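Local coordinates for protein beta-lactamase (Sebaldella termitidis, PDB 6N1N) that probably hydrolyses beta-lactams to substituted beta-amino acids, as a class D beta-lactamase associated with antibiotic resistance, at residues I207-V218 against L238-I249. Residues are numbered along the deposited sequence; the frame is centred on the assembly and turned at random.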
ATOM      1  N   ILE A 207      -9.968   6.001  -1.254  1.00  9.69           N
ATOM      2  CA  ILE A 207     -11.369   5.687  -1.456  1.00  7.49           C
ATOM      3  C   ILE A 207     -12.031   6.896  -2.093  1.00 11.46           C
ATOM      4  O   ILE A 207     -11.878   8.024  -1.610  1.00 11.81           O
ATOM      5  CB  ILE A 207     -12.065   5.281  -0.142  1.00  9.16           C
ATOM      6  CG1 ILE A 207     -13.491   4.794  -0.459  1.00 10.31           C
ATOM      7  CG2 ILE A 207     -12.089   6.402   0.921  1.00 10.66           C
ATOM      8  CD1 ILE A 207     -14.202   4.115   0.757  1.00 11.70           C
ATOM      9  N   GLU A 208     -12.750   6.648  -3.185  1.00  8.48           N
ATOM     10  CA  GLU A 208     -13.563   7.649  -3.875  1.00  9.32           C
ATOM     11  C   GLU A 208     -14.973   7.578  -3.304  1.00  9.47           C
ATOM     12  O   GLU A 208     -15.651   6.550  -3.428  1.00 10.52           O
ATOM     13  CB  GLU A 208     -13.573   7.385  -5.385  1.00  9.76           C
ATOM     14  CG  GLU A 208     -12.185   7.533  -6.017  1.00  9.17           C
ATOM     15  CD  GLU A 208     -12.044   7.116  -7.477  1.00 13.50           C
ATOM     16  OE1 GLU A 208     -12.696   6.141  -7.903  1.00 14.68           O
ATOM     17  OE2 GLU A 208     -11.234   7.761  -8.210  1.00 12.74           O
ATOM     18  N   ALA A 209     -15.423   8.679  -2.698  1.00  9.26           N
ATOM     19  CA  ALA A 209     -16.702   8.714  -2.005  1.00 10.93           C
ATOM     20  C   ALA A 209     -17.095  10.167  -1.807  1.00 13.96           C
ATOM     21  O   ALA A 209     -16.229  11.030  -1.644  1.00 11.70           O
ATOM     22  CB  ALA A 209     -16.630   8.011  -0.648  1.00 13.30           C
ATOM     23  N   LYS A 210     -18.403  10.421  -1.792  1.00 13.02           N
ATOM     24  CA  LYS A 210     -18.944  11.721  -1.370  1.00 13.19           C
ATOM     25  C   LYS A 210     -18.408  12.868  -2.217  1.00 13.41           C
ATOM     26  O   LYS A 210     -18.058  13.933  -1.691  1.00 14.42           O
ATOM     27  CB  LYS A 210     -18.657  11.989   0.112  1.00 22.45           C
ATOM     28  CG  LYS A 210     -19.322  11.010   1.075  1.00 35.66           C
ATOM     29  CD  LYS A 210     -19.176  11.485   2.511  1.00 47.87           C
ATOM     30  CE  LYS A 210     -20.172  12.584   2.849  1.00 59.37           C
ATOM     31  NZ  LYS A 210     -19.858  13.228   4.162  1.00 68.71           N
ATOM     32  N   GLU A 211     -18.342  12.660  -3.534  1.00 14.18           N
ATOM     33  CA  GLU A 211     -17.760  13.632  -4.459  1.00  8.27           C
ATOM     34  C   GLU A 211     -16.421  14.129  -3.930  1.00 11.49           C
ATOM     35  O   GLU A 211     -16.130  15.321  -3.910  1.00 15.96           O
ATOM     36  CB  GLU A 211     -18.726  14.790  -4.724  1.00 12.71           C
ATOM     37  CG  GLU A 211     -19.925  14.400  -5.583  1.00 23.97           C
ATOM     38  CD  GLU A 211     -20.845  15.578  -5.907  1.00 37.46           C
ATOM     39  OE1 GLU A 211     -21.457  16.137  -4.967  1.00 42.01           O
ATOM     40  OE2 GLU A 211     -20.945  15.948  -7.101  1.00 31.88           O
ATOM     41  N   ASN A 212     -15.587  13.178  -3.527  1.00  8.18           N
ATOM     42  CA  ASN A 212     -14.311  13.492  -2.906  1.00 12.24           C
ATOM     43  C   ASN A 212     -13.417  12.279  -3.056  1.00 11.27           C
ATOM     44  O   ASN A 212     -13.825  11.234  -3.588  1.00 11.27           O
ATOM     45  CB  ASN A 212     -14.526  13.839  -1.432  1.00 11.10           C
ATOM     46  CG  ASN A 212     -13.427  14.685  -0.841  1.00 13.05           C
ATOM     47  OD1 ASN A 212     -12.307  14.777  -1.355  1.00 12.25           O
ATOM     48  ND2 ASN A 212     -13.739  15.278   0.290  1.00 10.16           N
ATOM     49  N   VAL A 213     -12.191  12.419  -2.564  1.00  8.42           N
ATOM     50  CA  VAL A 213     -11.234  11.321  -2.466  1.00  8.02           C
ATOM     51  C   VAL A 213     -10.587  11.402  -1.089  1.00 10.97           C
ATOM     52  O   VAL A 213     -10.134  12.469  -0.670  1.00  9.68           O
ATOM     53  CB  VAL A 213     -10.131  11.374  -3.536  1.00 11.38           C
ATOM     54  CG1 VAL A 213      -9.326  10.069  -3.548  1.00  9.42           C
ATOM     55  CG2 VAL A 213     -10.705  11.615  -4.879  1.00 14.73           C
ATOM     56  N   TYR A 214     -10.495  10.265  -0.413  1.00  8.25           N
ATOM     57  CA  TYR A 214      -9.844  10.168   0.889  1.00  7.59           C
ATOM     58  C   TYR A 214      -8.679   9.188   0.766  1.00  9.16           C
ATOM     59  O   TYR A 214      -8.880   7.981   0.582  1.00 10.21           O
ATOM     60  CB  TYR A 214     -10.826   9.730   1.980  1.00 12.61           C
ATOM     61  CG  TYR A 214     -12.015  10.653   2.083  1.00  8.73           C
ATOM     62  CD1 TYR A 214     -12.019  11.749   2.953  1.00  9.53           C
ATOM     63  CD2 TYR A 214     -13.127  10.482   1.257  1.00  9.56           C
ATOM     64  CE1 TYR A 214     -13.076  12.605   3.007  1.00  9.90           C
ATOM     65  CE2 TYR A 214     -14.198  11.343   1.311  1.00 10.46           C
ATOM     66  CZ  TYR A 214     -14.176  12.395   2.179  1.00 11.00           C
ATOM     67  OH  TYR A 214     -15.266  13.215   2.233  1.00 13.29           O
ATOM     68  N   PHE A 215      -7.460   9.722   0.876  1.00  9.80           N
ATOM     69  CA  PHE A 215      -6.258   8.898   0.910  1.00  8.26           C
ATOM     70  C   PHE A 215      -6.016   8.409   2.321  1.00 10.86           C
ATOM     71  O   PHE A 215      -6.286   9.124   3.285  1.00 10.89           O
ATOM     72  CB  PHE A 215      -5.076   9.716   0.398  1.00  8.50           C
ATOM     73  CG  PHE A 215      -5.245  10.153  -1.031  1.00  9.67           C
ATOM     74  CD1 PHE A 215      -4.750   9.378  -2.052  1.00 11.12           C
ATOM     75  CD2 PHE A 215      -5.982  11.279  -1.357  1.00 12.17           C
ATOM     76  CE1 PHE A 215      -4.951   9.738  -3.359  1.00  7.12           C
ATOM     77  CE2 PHE A 215      -6.178  11.639  -2.661  1.00 10.01           C
ATOM     78  CZ  PHE A 215      -5.660  10.883  -3.674  1.00  7.68           C
ATOM     79  N   PHE A 216      -5.527   7.164   2.456  1.00 10.39           N
ATOM     80  CA  PHE A 216      -5.381   6.609   3.794  1.00 11.56           C
ATOM     81  C   PHE A 216      -4.144   5.738   3.932  1.00  9.24           C
ATOM     82  O   PHE A 216      -3.680   5.115   2.986  1.00  8.78           O
ATOM     83  CB  PHE A 216      -6.626   5.789   4.217  1.00 10.20           C
ATOM     84  CG  PHE A 216      -6.896   4.584   3.366  1.00  9.18           C
ATOM     85  CD1 PHE A 216      -6.378   3.342   3.681  1.00  9.41           C
ATOM     86  CD2 PHE A 216      -7.674   4.695   2.243  1.00  9.40           C
ATOM     87  CE1 PHE A 216      -6.629   2.238   2.879  1.00 10.70           C
ATOM     88  CE2 PHE A 216      -7.936   3.603   1.448  1.00 11.28           C
ATOM     89  CZ  PHE A 216      -7.395   2.371   1.767  1.00  8.53           C
ATOM     90  N   ALA A 217      -3.611   5.716   5.140  1.00  8.13           N
ATOM     91  CA  ALA A 217      -2.537   4.796   5.478  1.00  7.51           C
ATOM     92  C   ALA A 217      -2.780   4.367   6.917  1.00  7.71           C
ATOM     93  O   ALA A 217      -2.664   5.169   7.839  1.00  9.21           O
ATOM     94  CB  ALA A 217      -1.153   5.433   5.313  1.00  7.74           C
ATOM     95  N   VAL A 218      -3.198   3.126   7.071  1.00  9.01           N
ATOM     96  CA  VAL A 218      -3.389   2.496   8.361  1.00 10.29           C
ATOM     97  C   VAL A 218      -2.162   1.640   8.610  1.00  8.32           C
ATOM     98  O   VAL A 218      -1.709   0.908   7.721  1.00 11.91           O
ATOM     99  CB  VAL A 218      -4.670   1.642   8.366  1.00 11.06           C
ATOM    100  CG1 VAL A 218      -4.697   0.716   9.582  1.00 16.03           C
ATOM    101  CG2 VAL A 218      -5.885   2.504   8.332  1.00 15.70           C
ATOM    102  N   LEU A 238     -11.057  -2.422  10.247  1.00 14.69           N
ATOM    103  CA  LEU A 238     -10.665  -1.269  11.058  1.00 13.83           C
ATOM    104  C   LEU A 238     -10.680   0.015  10.227  1.00 12.54           C
ATOM    105  O   LEU A 238     -11.151   1.064  10.686  1.00 12.74           O
ATOM    106  CB  LEU A 238      -9.263  -1.507  11.633  1.00 13.00           C
ATOM    107  CG  LEU A 238      -8.681  -0.450  12.579  1.00 22.17           C
ATOM    108  CD1 LEU A 238      -7.536  -1.065  13.393  1.00 31.76           C
ATOM    109  CD2 LEU A 238      -8.164   0.806  11.868  1.00 20.13           C
ATOM    110  N   THR A 239     -10.129  -0.051   9.016  1.00 11.81           N
ATOM    111  CA  THR A 239     -10.129   1.099   8.121  1.00  8.36           C
ATOM    112  C   THR A 239     -11.557   1.548   7.816  1.00 10.84           C
ATOM    113  O   THR A 239     -11.866   2.752   7.846  1.00 14.04           O
ATOM    114  CB  THR A 239      -9.353   0.724   6.853  1.00 10.27           C
ATOM    115  OG1 THR A 239      -8.056   0.226   7.227  1.00 10.62           O
ATOM    116  CG2 THR A 239      -9.162   1.905   5.942  1.00 12.58           C
HETATM  117  N   MSE A 240     -12.455   0.594   7.543  1.00 14.38           N
HETATM  118  CA  MSE A 240     -13.842   0.941   7.222  1.00 15.50           C
HETATM  119  C   MSE A 240     -14.531   1.558   8.421  1.00 13.55           C
HETATM  120  O   MSE A 240     -15.346   2.470   8.264  1.00 13.08           O
HETATM  121  CB  MSE A 240     -14.642  -0.283   6.754  1.00 15.56           C
HETATM  122  CG  MSE A 240     -14.012  -1.025   5.562  1.00 18.04           C
HETATM  123 SE   MSE A 240     -13.721   0.082   3.968  1.00 26.34          SE
HETATM  124  CE  MSE A 240     -15.492  -0.140   3.165  1.00 28.37           C
HETATM  125  N   MSE A 241     -14.217   1.056   9.616  1.00 13.22           N
HETATM  126  CA  MSE A 241     -14.754   1.660  10.838  1.00 12.23           C
HETATM  127  C   MSE A 241     -14.311   3.113  11.004  1.00 10.52           C
HETATM  128  O   MSE A 241     -15.118   3.959  11.395  1.00 14.60           O
HETATM  129  CB  MSE A 241     -14.361   0.829  12.070  1.00 19.10           C
HETATM  130  CG  MSE A 241     -15.124  -0.457  12.131  1.00 16.71           C
HETATM  131 SE   MSE A 241     -14.391  -1.605  13.532  1.00 34.18          SE
HETATM  132  CE  MSE A 241     -14.119  -0.238  14.823  1.00 12.22           C
ATOM    133  N   ALA A 242     -13.034   3.396  10.732  1.00 13.44           N
ATOM    134  CA  ALA A 242     -12.559   4.771  10.761  1.00 14.77           C
ATOM    135  C   ALA A 242     -13.319   5.628   9.756  1.00 10.65           C
ATOM    136  O   ALA A 242     -13.728   6.748  10.086  1.00 13.35           O
ATOM    137  CB  ALA A 242     -11.060   4.824  10.485  1.00 11.78           C
ATOM    138  N   PHE A 243     -13.523   5.122   8.532  1.00 11.94           N
ATOM    139  CA  PHE A 243     -14.291   5.885   7.550  1.00 11.61           C
ATOM    140  C   PHE A 243     -15.710   6.178   8.055  1.00 14.78           C
ATOM    141  O   PHE A 243     -16.209   7.304   7.915  1.00 12.23           O
ATOM    142  CB  PHE A 243     -14.391   5.141   6.206  1.00  9.93           C
ATOM    143  CG  PHE A 243     -13.084   4.942   5.468  1.00 11.98           C
ATOM    144  CD1 PHE A 243     -11.984   5.757   5.658  1.00 12.80           C
ATOM    145  CD2 PHE A 243     -12.984   3.907   4.539  1.00 10.12           C
ATOM    146  CE1 PHE A 243     -10.800   5.529   4.942  1.00 12.46           C
ATOM    147  CE2 PHE A 243     -11.797   3.703   3.829  1.00 13.80           C
ATOM    148  CZ  PHE A 243     -10.722   4.530   4.032  1.00 12.96           C
ATOM    149  N   ARG A 244     -16.379   5.174   8.632  1.00 12.45           N
ATOM    150  CA  ARG A 244     -17.731   5.392   9.137  1.00 16.55           C
ATOM    151  C   ARG A 244     -17.726   6.386  10.285  1.00 17.46           C
ATOM    152  O   ARG A 244     -18.619   7.226  10.385  1.00 16.05           O
ATOM    153  CB  ARG A 244     -18.365   4.061   9.562  1.00 12.04           C
ATOM    154  CG  ARG A 244     -18.724   3.197   8.339  1.00 15.99           C
ATOM    155  CD  ARG A 244     -19.602   1.998   8.671  1.00 21.94           C
ATOM    156  NE  ARG A 244     -18.877   1.035   9.486  1.00 23.90           N
ATOM    157  CZ  ARG A 244     -18.233  -0.039   9.015  1.00 28.50           C
ATOM    158  NH1 ARG A 244     -18.227  -0.329   7.720  1.00 29.74           N
ATOM    159  NH2 ARG A 244     -17.597  -0.827   9.862  1.00 25.49           N
ATOM    160  N   GLU A 245     -16.734   6.299  11.171  1.00 15.58           N
ATOM    161  CA  GLU A 245     -16.641   7.258  12.269  1.00 21.67           C
ATOM    162  C   GLU A 245     -16.544   8.688  11.744  1.00 16.00           C
ATOM    163  O   GLU A 245     -17.150   9.611  12.309  1.00 19.23           O
ATOM    164  CB  GLU A 245     -15.440   6.907  13.150  1.00 21.44           C
ATOM    165  CG  GLU A 245     -15.116   7.930  14.219  1.00 27.34           C
ATOM    166  CD  GLU A 245     -16.185   8.022  15.276  1.00 34.68           C
ATOM    167  OE1 GLU A 245     -16.683   6.957  15.723  1.00 45.08           O
ATOM    168  OE2 GLU A 245     -16.517   9.167  15.654  1.00 37.08           O
ATOM    169  N   LEU A 246     -15.844   8.880  10.637  1.00 14.59           N
ATOM    170  CA  LEU A 246     -15.628  10.195  10.050  1.00 17.76           C
ATOM    171  C   LEU A 246     -16.728  10.618   9.082  1.00 17.04           C
ATOM    172  O   LEU A 246     -16.624  11.705   8.503  1.00 17.56           O
ATOM    173  CB  LEU A 246     -14.275  10.232   9.317  1.00 15.84           C
ATOM    174  CG  LEU A 246     -13.065  10.052  10.236  1.00 16.41           C
ATOM    175  CD1 LEU A 246     -11.797   9.760   9.461  1.00 14.23           C
ATOM    176  CD2 LEU A 246     -12.849  11.273  11.116  1.00 18.05           C
ATOM    177  N   GLY A 247     -17.758   9.792   8.884  1.00 15.03           N
ATOM    178  CA  GLY A 247     -18.813  10.098   7.934  1.00 20.24           C
ATOM    179  C   GLY A 247     -18.444   9.935   6.482  1.00 17.91           C
ATOM    180  O   GLY A 247     -19.185  10.405   5.619  1.00 19.10           O
ATOM    181  N   ILE A 248     -17.306   9.304   6.185  1.00 13.31           N
ATOM    182  CA  ILE A 248     -16.865   9.128   4.809  1.00 13.72           C
ATOM    183  C   ILE A 248     -17.749   8.117   4.077  1.00 16.29           C
ATOM    184  O   ILE A 248     -18.098   8.323   2.909  1.00 15.66           O
ATOM    185  CB  ILE A 248     -15.381   8.725   4.775  1.00 18.40           C
ATOM    186  CG1 ILE A 248     -14.505   9.919   5.189  1.00 17.21           C
ATOM    187  CG2 ILE A 248     -15.004   8.226   3.384  1.00 18.32           C
ATOM    188  CD1 ILE A 248     -13.053   9.533   5.517  1.00 18.45           C
ATOM    189  N   ILE A 249     -18.112   7.009   4.736  1.00 11.99           N
ATOM    190  CA  ILE A 249     -19.112   6.083   4.221  1.00 13.95           C
ATOM    191  C   ILE A 249     -20.135   5.807   5.318  1.00 16.35           C
ATOM    192  O   ILE A 249     -19.913   6.072   6.501  1.00 14.48           O
ATOM    193  CB  ILE A 249     -18.501   4.747   3.726  1.00 19.58           C
ATOM    194  CG1 ILE A 249     -17.855   3.989   4.884  1.00 17.95           C
ATOM    195  CG2 ILE A 249     -17.485   5.021   2.603  1.00 18.58           C
ATOM    196  CD1 ILE A 249     -17.154   2.702   4.467  1.00 19.47           C
TER
HETATM  197  O   HOH W   1     -17.491  13.567   6.223  1.00 33.95           O
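Phe243, on the last turns of helix 228-245, drives the edge of its ring against the face of Phe216 on strand 212-222. The centroids are 5.4 Å apart and the planes stand at 75°, a T-shaped pair in which CZ of Phe243 lies 3.5 Å from CD2 of Phe216. Over the same face of Phe216 the helix brings the methyl CG2 of Thr239, a CH-pi contact, while Thr239 OG1 bonds to the carbonyl oxygen of Arg235 one turn earlier; threonine thus satisfies its buried hydroxyl and offers a methyl to the ring.

Two isoleucines add further CH-pi contacts. Ile207 lays CG2 over one face of Phe243, opposite Thr239 O. Ile248 lies flat against Tyr214, its CG1 3.7 Å from the ring centroid; with CG1 anti to the carbonyl carbon (chi1 -71°), the side chain spreads over a single face, CD1 toward CD1 of Tyr214 and CG2 toward its CD2. Purely aliphatic packing fills in at both ends: Ile207 CD1 meets Ile249 CG2 at 3.9 Å, and Val218 CG1 meets Leu238 CD2 at 4.2 Å.

Polar contact is confined to the hairpin turn. Lys210, its chain bent at chi3 (79°), sends NZ to Gly247 O in a weak 3.2 Å bond; NZ also gives a weak bond to a water, which donates to Leu246 O. Gly247 has the positive phi that favours glycine and closes the helix in a Schellman motif, made by Ile248 N to Phe243 O and Gly247 N to Arg244 O, turning the chain so that Ile248 reaches the sheet.

Phe216 and Val218 thus face the helix and Tyr214 the tail after it, whereas Phe215 packs on helix 147-159 across the sheet: the C-terminal helix against the central sheet, as in the penicillin-recognising fold of serine beta-lactamases.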